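Local coordinates for protein nigerythrin (Desulfovibrio vulgaris subsp. vulgaris, PDB 1YUZ) that shows NADH peroxidase activity in vitro as a homodimer that carries rubredoxin-like iron centres and hemerythrin-like diiron centres, at residues B[31-36]-B[140-145]; B[45-50]-B[154-159]; B[71-76]-B[150-155]; B[81-86]-B[135-140]. All coordinates share one frame; numbering follows the deposited sequence.

In the fold
From the N terminus, helix 29-56 supplies the first halves of contacts 1 and 2, helix 60-87 those of contacts 3 and 4, and helix 136-161 closes all four loops. Contact 4, the shortest loop, is nested inside the other three. Contact 1 crosses contacts 2 and 3, while contacts 2 and 3 end on the same part of helix 136-161. Contacts 1 and 4 touch each other at one end of the ferritin-like bundle, their centres about 7 Å apart. Contact 3 holds the diiron site near the centre of the chain, and contact 2 lies about 9 Å further on, centre to centre, where Tyr-47 touches Glu-73.

Contact 1. Residues B[31-36]-B[140-145]; sequences ENLKAA and HVFTRA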
loop_
_atom_site.group_PDB
_atom_site.type_symbol
_atom_site.label_atom_id
_atom_site.label_comp_id
_atom_site.label_asym_id
_atom_site.label_seq_id
_atom_site.Cartn_x
_atom_site.Cartn_y
_atom_site.Cartn_z
ATOM N N GLU B 31 5.989 -3.940 -27.892
ATOM C CA GLU B 31 6.593 -2.753 -27.299
ATOM C C GLU B 31 6.318 -2.715 -25.796
ATOM O O GLU B 31 7.191 -2.347 -25.011
ATOM C CB GLU B 31 6.040 -1.482 -27.956
ATOM C CG GLU B 31 6.367 -1.350 -29.440
ATOM C CD GLU B 31 5.799 -0.083 -30.058
ATOM O OE1 GLU B 31 4.580 0.156 -29.926
ATOM O OE2 GLU B 31 6.572 0.673 -30.684
ATOM N N ASN B 32 5.108 -3.103 -25.400
ATOM C CA ASN B 32 4.743 -3.099 -23.989
ATOM C C ASN B 32 5.554 -4.115 -23.198
ATOM O O ASN B 32 5.952 -3.853 -22.063
ATOM C CB ASN B 32 3.248 -3.361 -23.823
ATOM C CG ASN B 32 2.404 -2.302 -24.498
ATOM O OD1 ASN B 32 2.844 -1.163 -24.658
ATOM N ND2 ASN B 32 1.188 -2.665 -24.884
ATOM N N LEU B 33 5.805 -5.274 -23.794
ATOM C CA LEU B 33 6.603 -6.294 -23.129
ATOM C C LEU B 33 7.998 -5.736 -22.864
ATOM O O LEU B 33 8.555 -5.920 -21.781
ATOM C CB LEU B 33 6.701 -7.551 -23.998
ATOM C CG LEU B 33 5.484 -8.479 -23.971
ATOM C CD1 LEU B 33 5.529 -9.451 -25.141
ATOM C CD2 LEU B 33 5.462 -9.228 -22.645
ATOM N N LYS B 34 8.558 -5.044 -23.853
ATOM C CA LYS B 34 9.885 -4.464 -23.703
ATOM C C LYS B 34 9.869 -3.357 -22.659
ATOM O O LYS B 34 10.821 -3.204 -21.893
ATOM C CB LYS B 34 10.377 -3.900 -25.035
ATOM C CG LYS B 34 10.582 -4.942 -26.114
ATOM C CD LYS B 34 11.070 -4.281 -27.388
ATOM C CE LYS B 34 11.249 -5.285 -28.505
ATOM N NZ LYS B 34 11.671 -4.604 -29.758
ATOM N N ALA B 35 8.790 -2.580 -22.636
ATOM C CA ALA B 35 8.669 -1.492 -21.674
ATOM C C ALA B 35 8.588 -2.062 -20.265
ATOM O O ALA B 35 9.179 -1.522 -19.330
ATOM C CB ALA B 35 7.434 -0.655 -21.976
ATOM N N ALA B 36 7.852 -3.157 -20.115
ATOM C CA ALA B 36 7.718 -3.792 -18.812
ATOM C C ALA B 36 9.079 -4.309 -18.362
ATOM O O ALA B 36 9.467 -4.131 -17.211
ATOM C CB ALA B 36 6.719 -4.937 -18.885
ATOM N N HIS B 140 -1.439 -13.553 -20.170
ATOM C CA HIS B 140 -1.056 -14.444 -19.080
ATOM C C HIS B 140 0.140 -13.900 -18.306
ATOM O O HIS B 140 0.102 -13.792 -17.079
ATOM C CB HIS B 140 -0.711 -15.828 -19.634
ATOM C CG HIS B 140 -0.135 -16.763 -18.616
ATOM N ND1 HIS B 140 -0.894 -17.348 -17.627
ATOM C CD2 HIS B 140 1.133 -17.197 -18.425
ATOM C CE1 HIS B 140 -0.119 -18.107 -16.872
ATOM N NE2 HIS B 140 1.115 -18.033 -17.334
ATOM N N VAL B 141 1.204 -13.560 -19.022
ATOM C CA VAL B 141 2.402 -13.043 -18.378
ATOM C C VAL B 141 2.150 -11.741 -17.618
ATOM O O VAL B 141 2.546 -11.608 -16.462
ATOM C CB VAL B 141 3.532 -12.836 -19.411
ATOM C CG1 VAL B 141 4.687 -12.073 -18.780
ATOM C CG2 VAL B 141 4.013 -14.192 -19.921
ATOM N N PHE B 142 1.482 -10.789 -18.260
ATOM C CA PHE B 142 1.191 -9.508 -17.623
ATOM C C PHE B 142 0.283 -9.693 -16.409
ATOM O O PHE B 142 0.404 -8.974 -15.420
ATOM C CB PHE B 142 0.527 -8.558 -18.622
ATOM C CG PHE B 142 1.466 -7.990 -19.652
ATOM C CD1 PHE B 142 1.007 -7.708 -20.935
ATOM C CD2 PHE B 142 2.789 -7.683 -19.335
ATOM C CE1 PHE B 142 1.842 -7.127 -21.884
ATOM C CE2 PHE B 142 3.634 -7.102 -20.280
ATOM C CZ PHE B 142 3.158 -6.821 -21.559
ATOM N N THR B 143 -0.637 -10.646 -16.497
ATOM C CA THR B 143 -1.552 -10.931 -15.401
ATOM C C THR B 143 -0.789 -11.457 -14.191
ATOM O O THR B 143 -1.004 -11.001 -13.064
ATOM C CB THR B 143 -2.609 -11.975 -15.814
ATOM O OG1 THR B 143 -3.545 -11.370 -16.713
ATOM C CG2 THR B 143 -3.355 -12.509 -14.600
ATOM N N ARG B 144 0.098 -12.421 -14.419
ATOM C CA ARG B 144 0.881 -12.987 -13.329
ATOM C C ARG B 144 1.695 -11.903 -12.633
ATOM O O ARG B 144 1.717 -11.827 -11.405
ATOM C CB ARG B 144 1.808 -14.096 -13.840
ATOM C CG ARG B 144 1.099 -15.408 -14.161
ATOM C CD ARG B 144 1.962 -16.617 -13.789
ATOM N NE ARG B 144 1.266 -17.887 -13.991
ATOM C CZ ARG B 144 0.107 -18.204 -13.422
ATOM N NH1 ARG B 144 -0.490 -17.341 -12.612
ATOM N NH2 ARG B 144 -0.460 -19.376 -13.664
ATOM N N ALA B 145 2.361 -11.058 -13.415
ATOM C CA ALA B 145 3.163 -9.981 -12.844
ATOM C C ALA B 145 2.273 -9.024 -12.052
ATOM O O ALA B 145 2.574 -8.695 -10.905
ATOM C CB ALA B 145 3.900 -9.219 -13.954
#
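In the ferritin-like four-helix bundle, Phe-142 of helix 136-161 spans the interior to reach Asn-32, Leu-33 and Ala-36 on helix 29-56. The two segments run in nearly the same direction, 29° apart, with their axes 11.9 Å from each other at closest approach. Such a separation is too wide for backbones to meet, and one aromatic ring bridges it. With CG anti to its carbonyl carbon (chi1 -74°), Phe-142 sends the far end of the ring, CZ and CE2, against the opposite helix. Leu-33 supplies the closest touch: its CD2 branch lies 3.5 Å from Phe-142 CZ, and the branch point CG follows at 3.7 Å from the same atom. The leucine methyl meets the ring obliquely. Ala-36, one turn on, sets its CB 4.0 Å from Phe-142 CE2. At the rim of the ring the backbone itself takes part, for Asn-32 C stands near the ring plane, 4.0 Å from Phe-142 CZ, and Leu-33 N lies in that plane. Asn-32 CB comes within 4.1 Å of Phe-142 CZ from outside the ring plane, whereas the amide oxygen turns elsewhere and is hydrogen-bonded to Gly-27 N. No hydrogen bond joins the segments; the contact is apolar and buried. Phe-126 of helix 104-132 also meets the Phe-142 ring, and Val-84 of helix 60-87 packs on Leu-33, which brings all four helices together here. Ala-36 leads toward the iron site, its side chain about 5 Å from that of the iron ligand Glu-40. The contact is part of the buried core of the ferritin-like diiron four-helix bundle.

Contact 2. Residues B[45-50]-B[154-159]; sequences AKYTAF and ERYLAA
Tyr-156 OH is set over the centre of the Tyr-47 ring, 3.1 Å above its plane, and faces all six ring carbons at nearly equal distance. The nearest of them, Tyr-47 CE1, is 3.3 Å away. Behind the hydroxyl the two rings form a T-shaped (edge-to-face) pair, their planes at 71° and their centroids 5.3 Å apart, with the edge of Tyr-156 directed at the face of Tyr-47. The CE1 side of that edge comes to 3.7 Å from Tyr-47 CZ. Tyr-47 OH in turn lies near the plane of the Tyr-156 ring, 3.6 Å from Tyr-156 CE1, and is hydrogen-bonded to Glu-115 OE2. In the ferritin-like bundle this pair joins helix 29-56 to helix 136-161 across the interior, beside the diiron site. Because Glu-115 binds the iron(II) ion, Tyr-47 is a second-shell residue that can help to position a first-shell carboxylate, and Tyr-156 packs on both Tyr-47 and Glu-115. Both rings reach inward with CG anti to the carbonyl carbon, Tyr-156 with chi1 -77°, and bridge backbones whose nearest CA atoms, Tyr-47 CA and Tyr-156 CA, are 11.2 Å apart. Phe-66 of helix 60-87 also meets the ring of Tyr-156.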
loop_
_atom_site.group_PDB
_atom_site.type_symbol
_atom_site.label_atom_id
_atom_site.label_comp_id
_atom_site.label_asym_id
_atom_site.label_seq_id
_atom_site.Cartn_x
_atom_site.Cartn_y
_atom_site.Cartn_z
ATOM N N ALA B 45 16.942 -3.140 -9.804
ATOM C CA ALA B 45 18.087 -2.353 -9.368
ATOM C C ALA B 45 17.724 -1.540 -8.130
ATOM O O ALA B 45 18.518 -1.415 -7.200
ATOM C CB ALA B 45 18.544 -1.431 -10.492
ATOM N N LYS B 46 16.517 -0.994 -8.112
ATOM C CA LYS B 46 16.081 -0.200 -6.975
ATOM C C LYS B 46 15.969 -1.033 -5.701
ATOM O O LYS B 46 16.486 -0.652 -4.653
ATOM C CB LYS B 46 14.735 0.462 -7.274
ATOM C CG LYS B 46 14.342 1.481 -6.224
ATOM C CD LYS B 46 13.101 2.264 -6.601
ATOM C CE LYS B 46 11.844 1.434 -6.454
ATOM N NZ LYS B 46 10.631 2.289 -6.619
ATOM N N TYR B 47 15.299 -2.176 -5.792
ATOM C CA TYR B 47 15.120 -3.037 -4.634
ATOM C C TYR B 47 16.432 -3.609 -4.136
ATOM O O TYR B 47 16.608 -3.826 -2.936
ATOM C CB TYR B 47 14.142 -4.153 -4.978
ATOM C CG TYR B 47 12.749 -3.634 -5.247
ATOM C CD1 TYR B 47 11.795 -4.437 -5.864
ATOM C CD2 TYR B 47 12.383 -2.334 -4.878
ATOM C CE1 TYR B 47 10.511 -3.962 -6.108
ATOM C CE2 TYR B 47 11.101 -1.850 -5.118
ATOM C CZ TYR B 47 10.173 -2.670 -5.732
ATOM O OH TYR B 47 8.904 -2.202 -5.974
ATOM N N THR B 48 17.353 -3.853 -5.057
ATOM C CA THR B 48 18.659 -4.373 -4.689
ATOM C C THR B 48 19.396 -3.297 -3.888
ATOM O O THR B 48 20.032 -3.590 -2.873
ATOM C CB THR B 48 19.455 -4.756 -5.945
ATOM O OG1 THR B 48 18.786 -5.840 -6.600
ATOM C CG2 THR B 48 20.874 -5.184 -5.585
ATOM N N ALA B 49 19.295 -2.048 -4.331
ATOM C CA ALA B 49 19.938 -0.954 -3.613
ATOM C C ALA B 49 19.241 -0.760 -2.261
ATOM O O ALA B 49 19.893 -0.536 -1.241
ATOM C CB ALA B 49 19.871 0.327 -4.433
ATOM N N PHE B 50 17.914 -0.847 -2.255
ATOM C CA PHE B 50 17.155 -0.692 -1.015
ATOM C C PHE B 50 17.532 -1.775 -0.001
ATOM O O PHE B 50 17.615 -1.513 1.198
ATOM C CB PHE B 50 15.652 -0.768 -1.293
ATOM C CG PHE B 50 15.076 0.461 -1.951
ATOM C CD1 PHE B 50 13.724 0.505 -2.268
ATOM C CD2 PHE B 50 15.863 1.577 -2.233
ATOM C CE1 PHE B 50 13.158 1.636 -2.851
ATOM C CE2 PHE B 50 15.299 2.716 -2.818
ATOM C CZ PHE B 50 13.946 2.741 -3.126
ATOM N N GLU B 154 1.412 -4.638 -0.590
ATOM C CA GLU B 154 0.938 -4.925 0.757
ATOM C C GLU B 154 2.090 -5.308 1.681
ATOM O O GLU B 154 2.135 -4.872 2.828
ATOM C CB GLU B 154 -0.101 -6.047 0.740
ATOM C CG GLU B 154 -0.637 -6.359 2.126
ATOM C CD GLU B 154 -1.662 -7.472 2.144
ATOM O OE1 GLU B 154 -2.039 -7.902 3.255
ATOM O OE2 GLU B 154 -2.099 -7.915 1.060
ATOM N N ARG B 155 3.021 -6.116 1.182
ATOM C CA ARG B 155 4.162 -6.534 1.990
ATOM C C ARG B 155 4.992 -5.323 2.408
ATOM O O ARG B 155 5.450 -5.244 3.543
ATOM C CB ARG B 155 5.030 -7.523 1.204
ATOM C CG ARG B 155 4.392 -8.902 1.017
ATOM C CD ARG B 155 4.872 -9.902 2.068
ATOM N NE ARG B 155 4.653 -9.453 3.439
ATOM C CZ ARG B 155 3.466 -9.387 4.034
ATOM N NH1 ARG B 155 2.373 -9.741 3.374
ATOM N NH2 ARG B 155 3.376 -8.974 5.295
ATOM N N TYR B 156 5.180 -4.376 1.497
ATOM C CA TYR B 156 5.954 -3.183 1.815
ATOM C C TYR B 156 5.246 -2.327 2.858
ATOM O O TYR B 156 5.883 -1.796 3.764
ATOM C CB TYR B 156 6.208 -2.365 0.549
ATOM C CG TYR B 156 7.289 -2.929 -0.355
ATOM C CD1 TYR B 156 7.248 -2.717 -1.732
ATOM C CD2 TYR B 156 8.386 -3.615 0.172
ATOM C CE1 TYR B 156 8.272 -3.163 -2.561
ATOM C CE2 TYR B 156 9.417 -4.065 -0.648
ATOM C CZ TYR B 156 9.355 -3.834 -2.011
ATOM O OH TYR B 156 10.390 -4.257 -2.820
ATOM N N LEU B 157 3.930 -2.187 2.738
ATOM C CA LEU B 157 3.186 -1.391 3.705
ATOM C C LEU B 157 3.186 -2.070 5.073
ATOM O O LEU B 157 3.287 -1.405 6.101
ATOM C CB LEU B 157 1.754 -1.155 3.212
ATOM C CG LEU B 157 1.664 -0.318 1.929
ATOM C CD1 LEU B 157 0.253 -0.347 1.377
ATOM C CD2 LEU B 157 2.092 1.108 2.212
ATOM N N ALA B 158 3.086 -3.396 5.090
ATOM C CA ALA B 158 3.104 -4.136 6.350
ATOM C C ALA B 158 4.458 -3.932 7.022
ATOM O O ALA B 158 4.540 -3.705 8.228
ATOM C CB ALA B 158 2.869 -5.620 6.092
ATOM N N ALA B 159 5.524 -4.008 6.233
ATOM C CA ALA B 159 6.872 -3.831 6.761
ATOM C C ALA B 159 7.059 -2.412 7.282
ATOM O O ALA B 159 7.747 -2.192 8.277
ATOM C CB ALA B 159 7.895 -4.128 5.678
#

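Contact 3. Residues B[71-76]-B[150-155]; sequences AAELIH and SVHAER. With FE2 (Fe (II) ion), chain G; FE (Fe (III) ion), chain F.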
loop_
_atom_site.group_PDB
_atom_site.type_symbol
_atom_site.label_atom_id
_atom_site.label_comp_id
_atom_site.label_asym_id
_atom_site.label_seq_id
_atom_site.Cartn_x
_atom_site.Cartn_y
_atom_site.Cartn_z
ATOM N N ALA B 71 14.053 -10.413 -6.488
ATOM C CA ALA B 71 14.052 -11.714 -7.142
ATOM C C ALA B 71 12.733 -11.925 -7.881
ATOM O O ALA B 71 12.707 -12.509 -8.966
ATOM C CB ALA B 71 14.276 -12.812 -6.114
ATOM N N ALA B 72 11.641 -11.443 -7.298
ATOM C CA ALA B 72 10.331 -11.562 -7.927
ATOM C C ALA B 72 10.313 -10.791 -9.241
ATOM O O ALA B 72 9.778 -11.266 -10.240
ATOM C CB ALA B 72 9.249 -11.031 -6.995
ATOM N N GLU B 73 10.903 -9.600 -9.247
ATOM C CA GLU B 73 10.921 -8.807 -10.464
ATOM C C GLU B 73 11.751 -9.508 -11.541
ATOM O O GLU B 73 11.454 -9.400 -12.731
ATOM C CB GLU B 73 11.479 -7.405 -10.199
ATOM C CG GLU B 73 10.814 -6.629 -9.059
ATOM C CD GLU B 73 9.293 -6.616 -9.112
ATOM O OE1 GLU B 73 8.709 -6.648 -10.218
ATOM O OE2 GLU B 73 8.674 -6.545 -8.029
ATOM N N LEU B 74 12.781 -10.238 -11.122
ATOM C CA LEU B 74 13.624 -10.957 -12.070
ATOM C C LEU B 74 12.812 -12.076 -12.724
ATOM O O LEU B 74 13.024 -12.409 -13.890
ATOM C CB LEU B 74 14.853 -11.526 -11.361
ATOM C CG LEU B 74 15.944 -12.078 -12.281
ATOM C CD1 LEU B 74 16.386 -10.998 -13.267
ATOM C CD2 LEU B 74 17.118 -12.556 -11.443
ATOM N N ILE B 75 11.885 -12.656 -11.966
ATOM C CA ILE B 75 11.018 -13.705 -12.484
ATOM C C ILE B 75 10.106 -13.065 -13.530
ATOM O O ILE B 75 9.864 -13.645 -14.584
ATOM C CB ILE B 75 10.173 -14.345 -11.350
ATOM C CG1 ILE B 75 11.084 -15.199 -10.464
ATOM C CG2 ILE B 75 9.037 -15.187 -11.938
ATOM C CD1 ILE B 75 10.401 -15.775 -9.250
ATOM N N HIS B 76 9.611 -11.864 -13.244
ATOM C CA HIS B 76 8.750 -11.156 -14.186
ATOM C C HIS B 76 9.514 -10.896 -15.479
ATOM O O HIS B 76 8.996 -11.113 -16.572
ATOM C CB HIS B 76 8.277 -9.835 -13.579
ATOM C CG HIS B 76 7.370 -10.011 -12.401
ATOM N ND1 HIS B 76 7.023 -8.974 -11.565
ATOM C CD2 HIS B 76 6.747 -11.111 -11.916
ATOM C CE1 HIS B 76 6.227 -9.427 -10.613
ATOM N NE2 HIS B 76 6.044 -10.721 -10.803
ATOM N N SER B 150 0.615 -6.250 -6.503
ATOM C CA SER B 150 -0.225 -5.762 -5.424
ATOM C C SER B 150 0.133 -6.472 -4.116
ATOM O O SER B 150 -0.037 -5.912 -3.038
ATOM C CB SER B 150 -1.708 -5.922 -5.773
ATOM O OG SER B 150 -2.031 -7.252 -6.119
ATOM N N VAL B 151 0.632 -7.702 -4.211
ATOM C CA VAL B 151 1.057 -8.428 -3.017
ATOM C C VAL B 151 2.320 -7.736 -2.500
ATOM O O VAL B 151 2.484 -7.537 -1.299
ATOM C CB VAL B 151 1.354 -9.912 -3.335
ATOM C CG1 VAL B 151 2.129 -10.557 -2.193
ATOM C CG2 VAL B 151 0.048 -10.660 -3.553
ATOM N N HIS B 152 3.206 -7.350 -3.411
ATOM C CA HIS B 152 4.431 -6.658 -3.023
ATOM C C HIS B 152 4.088 -5.349 -2.322
ATOM O O HIS B 152 4.722 -4.972 -1.335
ATOM C CB HIS B 152 5.280 -6.348 -4.254
ATOM C CG HIS B 152 5.773 -7.566 -4.969
ATOM N ND1 HIS B 152 6.331 -7.510 -6.227
ATOM C CD2 HIS B 152 5.803 -8.868 -4.599
ATOM C CE1 HIS B 152 6.683 -8.727 -6.603
ATOM N NE2 HIS B 152 6.373 -9.568 -5.633
ATOM N N ALA B 153 3.088 -4.643 -2.842
ATOM C CA ALA B 153 2.677 -3.379 -2.246
ATOM C C ALA B 153 2.230 -3.612 -0.807
ATOM O O ALA B 153 2.625 -2.878 0.098
ATOM C CB ALA B 153 1.546 -2.755 -3.057
ATOM N N GLU B 154 1.412 -4.638 -0.590
ATOM C CA GLU B 154 0.938 -4.925 0.757
ATOM C C GLU B 154 2.090 -5.308 1.681
ATOM O O GLU B 154 2.135 -4.872 2.828
ATOM C CB GLU B 154 -0.101 -6.047 0.740
ATOM C CG GLU B 154 -0.637 -6.359 2.126
ATOM C CD GLU B 154 -1.662 -7.472 2.144
ATOM O OE1 GLU B 154 -2.039 -7.902 3.255
ATOM O OE2 GLU B 154 -2.099 -7.915 1.060
ATOM N N ARG B 155 3.021 -6.116 1.182
ATOM C CA ARG B 155 4.162 -6.534 1.990
ATOM C C ARG B 155 4.992 -5.323 2.408
ATOM O O ARG B 155 5.450 -5.244 3.543
ATOM C CB ARG B 155 5.030 -7.523 1.204
ATOM C CG ARG B 155 4.392 -8.902 1.017
ATOM C CD ARG B 155 4.872 -9.902 2.068
ATOM N NE ARG B 155 4.653 -9.453 3.439
ATOM C CZ ARG B 155 3.466 -9.387 4.034
ATOM N NH1 ARG B 155 2.373 -9.741 3.374
ATOM N NH2 ARG B 155 3.376 -8.974 5.295
HETATM FE FE FE2 G . 6.798 -5.892 -7.673
HETATM FE FE FE F . 7.424 -5.053 -10.979
HETATM O O HOH W 1 7.402 -4.304 -9.165
#
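Metal coordination joins Glu-73 of helix 60-87 to His-152 of the antiparallel helix 136-161. Glu-73 bridges two ions, OE2 binding iron(II) at 2.0 Å and OE1 binding iron(III) at 2.2 Å. His-152 ND1 binds the iron(II) at 2.2 Å, and one water links both ions. The Glu-73 chain bends at chi2 (-49°) to bring its carboxylate to the metals, at 82° to the His-152 ring. Glu-115 and Glu-149 complete the iron(II) site; Glu-40, Glu-118 and Glu-149 complete the iron(III) site. Among hydrogen bonds, His-152 NE2 pairs with Gly-178 O in the rubredoxin-like domain, which ties an iron ligand to the neighbourhood of the Cys4 iron. His-76 ND1 gives a weak bond of 3.2 Å to Glu-73 OE1 and also bonds to Glu-40 OE2. Van der Waals packing is slight: Ala-72 CB touches His-152 CE1 at 3.5 Å. In this partially reduced state His-76 does not ligate, although the iron(III) lies in its ring plane, 4.0 Å from His-76 ND1. That placement is consistent with the redox-dependent iron movement of rubrerythrins, in which a reduced iron shifts toward such a histidine.

Contact 4. Residues B[81-86]-B[135-140]; sequences YALVAE and NSKAVH
Leu-83 plugs onto the first turn of helix 136-161, the tight part of an antiparallel helix pair in the ferritin-like four-helix bundle. The segments run at 160° to each other, axes 10.6 Å apart, with Leu-83 and Ala-138 the nearest pair of CA atoms. Both branches of Leu-83 are used. Its CD1 methyl presses on the backbone, 3.6 Å from Lys-137 O and 3.7 Å from Ala-138 CA, while CD2 lies against the side chain, 3.8 Å from Lys-137 CB. Leu-83 also packs on Leu-33 of helix 29-56, so this side of the contact faces into the bundle. Ala-138 is buried and rests on Thr-29 and Ala-130.

The other side is open to solvent and looser. Lys-137 runs extended past Leu-83 CD2 toward Glu-86, whose side chain it meets at about a right angle. Glu-86 OE1 stands 3.8 Å from Lys-137 NZ, a long and doubtful salt bridge between exposed groups, since it holds for one of two conformers of Glu-86. The start of the helix is capped: Asn-135 is its N-cap, and Ala-138 N donates to Asn-135 OD1 at 2.9 Å, approaching from above the carbonyl plane.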
loop_
_atom_site.group_PDB
_atom_site.type_symbol
_atom_site.label_atom_id
_atom_site.label_comp_id
_atom_site.label_asym_id
_atom_site.label_seq_id
_atom_site.Cartn_x
_atom_site.Cartn_y
_atom_site.Cartn_z
ATOM N N TYR B 81 10.623 -11.617 -21.056
ATOM C CA TYR B 81 11.707 -11.814 -22.011
ATOM C C TYR B 81 11.456 -13.029 -22.903
ATOM O O TYR B 81 11.709 -12.984 -24.110
ATOM C CB TYR B 81 13.033 -11.984 -21.266
ATOM C CG TYR B 81 14.189 -12.376 -22.154
ATOM C CD1 TYR B 81 14.626 -11.533 -23.174
ATOM C CD2 TYR B 81 14.846 -13.591 -21.975
ATOM C CE1 TYR B 81 15.693 -11.890 -23.996
ATOM C CE2 TYR B 81 15.914 -13.959 -22.793
ATOM C CZ TYR B 81 16.330 -13.103 -23.799
ATOM O OH TYR B 81 17.384 -13.462 -24.609
ATOM N N ALA B 82 10.956 -14.111 -22.313
ATOM C CA ALA B 82 10.686 -15.326 -23.074
ATOM C C ALA B 82 9.751 -15.026 -24.239
ATOM O O ALA B 82 9.935 -15.545 -25.340
ATOM C CB ALA B 82 10.080 -16.387 -22.172
ATOM N N LEU B 83 8.748 -14.190 -23.997
ATOM C CA LEU B 83 7.803 -13.835 -25.047
ATOM C C LEU B 83 8.449 -12.955 -26.109
ATOM O O LEU B 83 8.243 -13.161 -27.305
ATOM C CB LEU B 83 6.585 -13.118 -24.459
ATOM C CG LEU B 83 5.653 -13.946 -23.571
ATOM C CD1 LEU B 83 4.445 -13.108 -23.184
ATOM C CD2 LEU B 83 5.208 -15.197 -24.317
ATOM N N VAL B 84 9.232 -11.973 -25.678
ATOM C CA VAL B 84 9.897 -11.084 -26.619
ATOM C C VAL B 84 10.898 -11.852 -27.481
ATOM O O VAL B 84 11.008 -11.609 -28.684
ATOM C CB VAL B 84 10.642 -9.946 -25.886
ATOM C CG1 VAL B 84 11.404 -9.092 -26.890
ATOM C CG2 VAL B 84 9.650 -9.089 -25.110
ATOM N N ALA B 85 11.615 -12.785 -26.860
ATOM C CA ALA B 85 12.619 -13.588 -27.555
ATOM C C ALA B 85 12.055 -14.401 -28.716
ATOM O O ALA B 85 12.711 -14.558 -29.745
ATOM C CB ALA B 85 13.317 -14.515 -26.564
ATOM N N GLU B 86 10.848 -14.924 -28.537
ATOM C CA GLU B 86 10.201 -15.728 -29.565
ATOM C C GLU B 86 9.798 -14.872 -30.759
ATOM O O GLU B 86 9.789 -15.340 -31.897
ATOM C CB GLU B 86 8.963 -16.417 -28.989
ATOM C CG GLU B 86 9.254 -17.344 -27.822
ATOM C CD GLU B 86 7.997 -17.962 -27.243
ATOM O OE1 GLU B 86 7.252 -18.612 -28.005
ATOM O OE2 GLU B 86 7.756 -17.800 -26.027
ATOM N N ASN B 135 -3.435 -11.309 -27.869
ATOM C CA ASN B 135 -2.189 -11.951 -27.466
ATOM C C ASN B 135 -2.382 -12.591 -26.091
ATOM O O ASN B 135 -2.027 -12.005 -25.068
ATOM C CB ASN B 135 -1.059 -10.925 -27.407
ATOM C CG ASN B 135 0.306 -11.571 -27.359
ATOM O OD1 ASN B 135 0.515 -12.555 -26.649
ATOM N ND2 ASN B 135 1.249 -11.018 -28.112
ATOM N N SER B 136 -2.949 -13.793 -26.078
ATOM C CA SER B 136 -3.225 -14.511 -24.836
ATOM C C SER B 136 -1.979 -14.811 -24.007
ATOM O O SER B 136 -2.035 -14.806 -22.776
ATOM C CB SER B 136 -3.966 -15.817 -25.141
ATOM O OG SER B 136 -3.150 -16.700 -25.885
ATOM N N LYS B 137 -0.859 -15.077 -24.669
ATOM C CA LYS B 137 0.377 -15.364 -23.953
ATOM C C LYS B 137 0.799 -14.144 -23.139
ATOM O O LYS B 137 1.205 -14.264 -21.984
ATOM C CB LYS B 137 1.491 -15.746 -24.932
ATOM C CG LYS B 137 1.268 -17.085 -25.628
ATOM C CD LYS B 137 2.481 -17.507 -26.448
ATOM C CE LYS B 137 2.315 -18.929 -26.967
ATOM N NZ LYS B 137 3.504 -19.420 -27.716
ATOM N N ALA B 138 0.687 -12.967 -23.745
ATOM C CA ALA B 138 1.048 -11.723 -23.080
ATOM C C ALA B 138 0.061 -11.429 -21.959
ATOM O O ALA B 138 0.453 -10.955 -20.896
ATOM C CB ALA B 138 1.064 -10.585 -24.082
ATOM N N VAL B 139 -1.217 -11.702 -22.191
ATOM C CA VAL B 139 -2.219 -11.476 -21.158
ATOM C C VAL B 139 -1.843 -12.309 -19.936
ATOM O O VAL B 139 -1.903 -11.830 -18.804
ATOM C CB VAL B 139 -3.632 -11.881 -21.641
ATOM C CG1 VAL B 139 -4.595 -11.928 -20.465
ATOM C CG2 VAL B 139 -4.130 -10.885 -22.688
ATOM N N HIS B 140 -1.439 -13.553 -20.170
ATOM C CA HIS B 140 -1.056 -14.444 -19.080
ATOM C C HIS B 140 0.140 -13.900 -18.306
ATOM O O HIS B 140 0.102 -13.792 -17.079
ATOM C CB HIS B 140 -0.711 -15.828 -19.634
ATOM C CG HIS B 140 -0.135 -16.763 -18.616
ATOM N ND1 HIS B 140 -0.894 -17.348 -17.627
ATOM C CD2 HIS B 140 1.133 -17.197 -18.425
ATOM C CE1 HIS B 140 -0.119 -18.107 -16.872
ATOM N NE2 HIS B 140 1.115 -18.033 -17.334
#